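PDB 2RA6: trichosurin, which is a homodimeric milk whey lipocalin that binds 4-ethylphenol in its barrel and probably carries small molecules in the milk. Local coordinates for the interface of chains A and B. Numbering follows the deposited sequence. Chains: chain A/B, Trichosurin.

The interface of chains A and B. Residues chain A 36, 115, 123-124, 150, 152; chain B 98, 115, 117, 120, 122.
The rings of A:Tyr115 and B:Tyr115 lie face to face, planes 3° apart and centroids 3.5 Å apart, each side chain reaching tip to tip toward the other from its strand 109-118. The in-plane edge of the A:Tyr115 ring meets the phenol oxygen of B:Tyr117. Over one face of the B:Tyr117 ring, toward its rim, sits the carbonyl O of B:Tyr115; the edge of the B:Tyr117 ring holds CG of B:Asp98 and CG2 of B:Val122. A:Phe152 crosses this ring edge-to-face, its CZ 3.5 Å from B:Tyr117 CD1. A:Tyr115 OH donates to B:Tyr117 OH (2.9 Å), which passes a bond to B:Asp98 OD2 on the anti lone pair (2.7 Å). The syn lone pair of OD2 takes NE of A:Arg150 in a salt bridge of 2.7 Å, so two donors grip one oxygen and would probably stabilise its negative charge. A:Arg150, extended from CG to NE, runs alongside B:Tyr117. An alanine at B:Tyr117 would remove the phenol oxygen that links A:Tyr115 OH to B:Asp98 and the ring rim that A:Phe152 CZ touches, and would probably loosen A:Arg150. Beside this, B:Val122 CG2 packs on A:Ser36 CB (3.6 Å). A:Ser36 OG, in the crowded position between backbone N and carbonyl carbon (chi1 47°), accepts from A:Val124 N and, in the amide plane and nearly straight (174°), from A:Asn123 ND2. Waters link the carbonyls of A:Ser36 and B:Gly120. The tyrosine pair is its own symmetry mate; the flanking contacts recur with chains exchanged, joining the homodimer's two barrels.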
loop_
_atom_site.group_PDB
_atom_site.type_symbol
_atom_site.label_atom_id
_atom_site.label_comp_id
_atom_site.label_asym_id
_atom_site.label_seq_id
_atom_site.Cartn_x
_atom_site.Cartn_y
_atom_site.Cartn_z
ATOM N N SER A 36 -10.447 -1.403 -5.356
ATOM C CA SER A 36 -10.968 -2.484 -4.543
ATOM C C SER A 36 -12.443 -2.192 -4.275
ATOM O O SER A 36 -13.221 -3.104 -4.012
ATOM C CB SER A 36 -10.179 -2.564 -3.235
ATOM O OG SER A 36 -10.030 -1.288 -2.640
ATOM N N TYR A 115 -3.200 4.127 -1.779
ATOM C CA TYR A 115 -3.715 3.340 -0.670
ATOM C C TYR A 115 -4.450 4.410 0.115
ATOM O O TYR A 115 -3.833 5.272 0.739
ATOM C CB TYR A 115 -2.587 2.708 0.141
ATOM C CG TYR A 115 -1.986 1.523 -0.577
ATOM C CD1 TYR A 115 -0.710 1.591 -1.137
ATOM C CD2 TYR A 115 -2.728 0.356 -0.760
ATOM C CE1 TYR A 115 -0.188 0.524 -1.869
ATOM C CE2 TYR A 115 -2.219 -0.713 -1.489
ATOM C CZ TYR A 115 -0.955 -0.623 -2.039
ATOM O OH TYR A 115 -0.463 -1.676 -2.777
ATOM N N ASN A 123 -8.594 1.233 1.112
ATOM C CA ASN A 123 -8.916 0.834 -0.246
ATOM C C ASN A 123 -7.733 1.132 -1.130
ATOM O O ASN A 123 -6.912 1.992 -0.813
ATOM C CB ASN A 123 -10.137 1.575 -0.790
ATOM C CG ASN A 123 -11.434 0.964 -0.319
ATOM O OD1 ASN A 123 -12.156 1.558 0.484
ATOM N ND2 ASN A 123 -11.737 -0.235 -0.814
ATOM N N VAL A 124 -7.638 0.401 -2.232
ATOM C CA VAL A 124 -6.562 0.627 -3.182
ATOM C C VAL A 124 -7.185 1.166 -4.462
ATOM O O VAL A 124 -8.218 0.674 -4.922
ATOM C CB VAL A 124 -5.772 -0.675 -3.488
ATOM C CG1 VAL A 124 -6.664 -1.702 -4.163
ATOM C CG2 VAL A 124 -4.572 -0.350 -4.380
ATOM N N ARG A 150 -4.215 -9.756 -7.809
ATOM C CA ARG A 150 -4.208 -9.500 -6.377
ATOM C C ARG A 150 -5.488 -9.977 -5.710
ATOM O O ARG A 150 -5.610 -9.938 -4.486
ATOM C CB ARG A 150 -3.966 -8.012 -6.115
ATOM C CG ARG A 150 -2.495 -7.665 -6.228
ATOM C CD ARG A 150 -2.237 -6.179 -6.325
ATOM N NE ARG A 150 -0.798 -5.909 -6.364
ATOM C CZ ARG A 150 0.040 -6.395 -7.277
ATOM N NH1 ARG A 150 -0.406 -7.183 -8.247
ATOM N NH2 ARG A 150 1.334 -6.101 -7.217
ATOM N N PHE A 152 -8.905 -9.352 -7.334
ATOM C CA PHE A 152 -10.018 -8.464 -7.651
ATOM C C PHE A 152 -10.676 -8.858 -8.962
ATOM O O PHE A 152 -10.033 -9.420 -9.848
ATOM C CB PHE A 152 -9.536 -7.015 -7.721
ATOM C CG PHE A 152 -8.970 -6.511 -6.429
ATOM C CD1 PHE A 152 -7.598 -6.328 -6.276
ATOM C CD2 PHE A 152 -9.806 -6.262 -5.344
ATOM C CE1 PHE A 152 -7.067 -5.905 -5.059
ATOM C CE2 PHE A 152 -9.287 -5.842 -4.125
ATOM C CZ PHE A 152 -7.913 -5.664 -3.982
ATOM N N ASP B 98 0.933 -6.990 -0.767
ATOM C CA ASP B 98 1.978 -6.168 -1.354
ATOM C C ASP B 98 2.699 -5.751 -0.081
ATOM O O ASP B 98 2.091 -5.188 0.832
ATOM C CB ASP B 98 1.412 -4.956 -2.090
ATOM C CG ASP B 98 1.030 -5.285 -3.517
ATOM O OD1 ASP B 98 1.868 -5.880 -4.234
ATOM O OD2 ASP B 98 -0.091 -4.947 -3.930
ATOM N N TYR B 115 0.010 -4.762 2.683
ATOM C CA TYR B 115 -1.274 -4.363 2.137
ATOM C C TYR B 115 -1.854 -5.720 1.767
ATOM O O TYR B 115 -1.457 -6.333 0.773
ATOM C CB TYR B 115 -1.097 -3.467 0.912
ATOM C CG TYR B 115 -0.643 -2.075 1.290
ATOM C CD1 TYR B 115 -1.490 -1.222 2.005
ATOM C CD2 TYR B 115 0.642 -1.629 0.989
ATOM C CE1 TYR B 115 -1.065 0.039 2.410
ATOM C CE2 TYR B 115 1.077 -0.365 1.392
ATOM C CZ TYR B 115 0.215 0.457 2.103
ATOM O OH TYR B 115 0.632 1.703 2.514
ATOM N N TYR B 117 -4.863 -8.312 0.712
ATOM C CA TYR B 117 -6.077 -8.395 -0.092
ATOM C C TYR B 117 -6.692 -9.745 0.247
ATOM O O TYR B 117 -6.158 -10.793 -0.126
ATOM C CB TYR B 117 -5.719 -8.323 -1.577
ATOM C CG TYR B 117 -4.802 -7.165 -1.909
ATOM C CD1 TYR B 117 -5.235 -5.848 -1.772
ATOM C CD2 TYR B 117 -3.494 -7.388 -2.337
ATOM C CE1 TYR B 117 -4.386 -4.781 -2.054
ATOM C CE2 TYR B 117 -2.634 -6.323 -2.621
ATOM C CZ TYR B 117 -3.094 -5.025 -2.475
ATOM O OH TYR B 117 -2.265 -3.964 -2.754
ATOM N N GLY B 120 -11.435 -9.782 -1.535
ATOM C CA GLY B 120 -11.766 -8.491 -2.117
ATOM C C GLY B 120 -11.670 -7.291 -1.193
ATOM O O GLY B 120 -11.976 -6.167 -1.600
ATOM N N VAL B 122 -9.345 -4.847 1.440
ATOM C CA VAL B 122 -7.975 -4.434 1.698
ATOM C C VAL B 122 -7.773 -4.057 3.156
ATOM O O VAL B 122 -8.610 -3.381 3.766
ATOM C CB VAL B 122 -7.582 -3.201 0.854
ATOM C CG1 VAL B 122 -6.107 -2.895 1.048
ATOM C CG2 VAL B 122 -7.902 -3.435 -0.607
HETATM O O HOH W 1 -13.279 -5.734 -4.105
HETATM O O HOH W 2 -6.768 -11.955 -2.533
HETATM O O HOH W 3 -13.032 -3.649 -0.915
#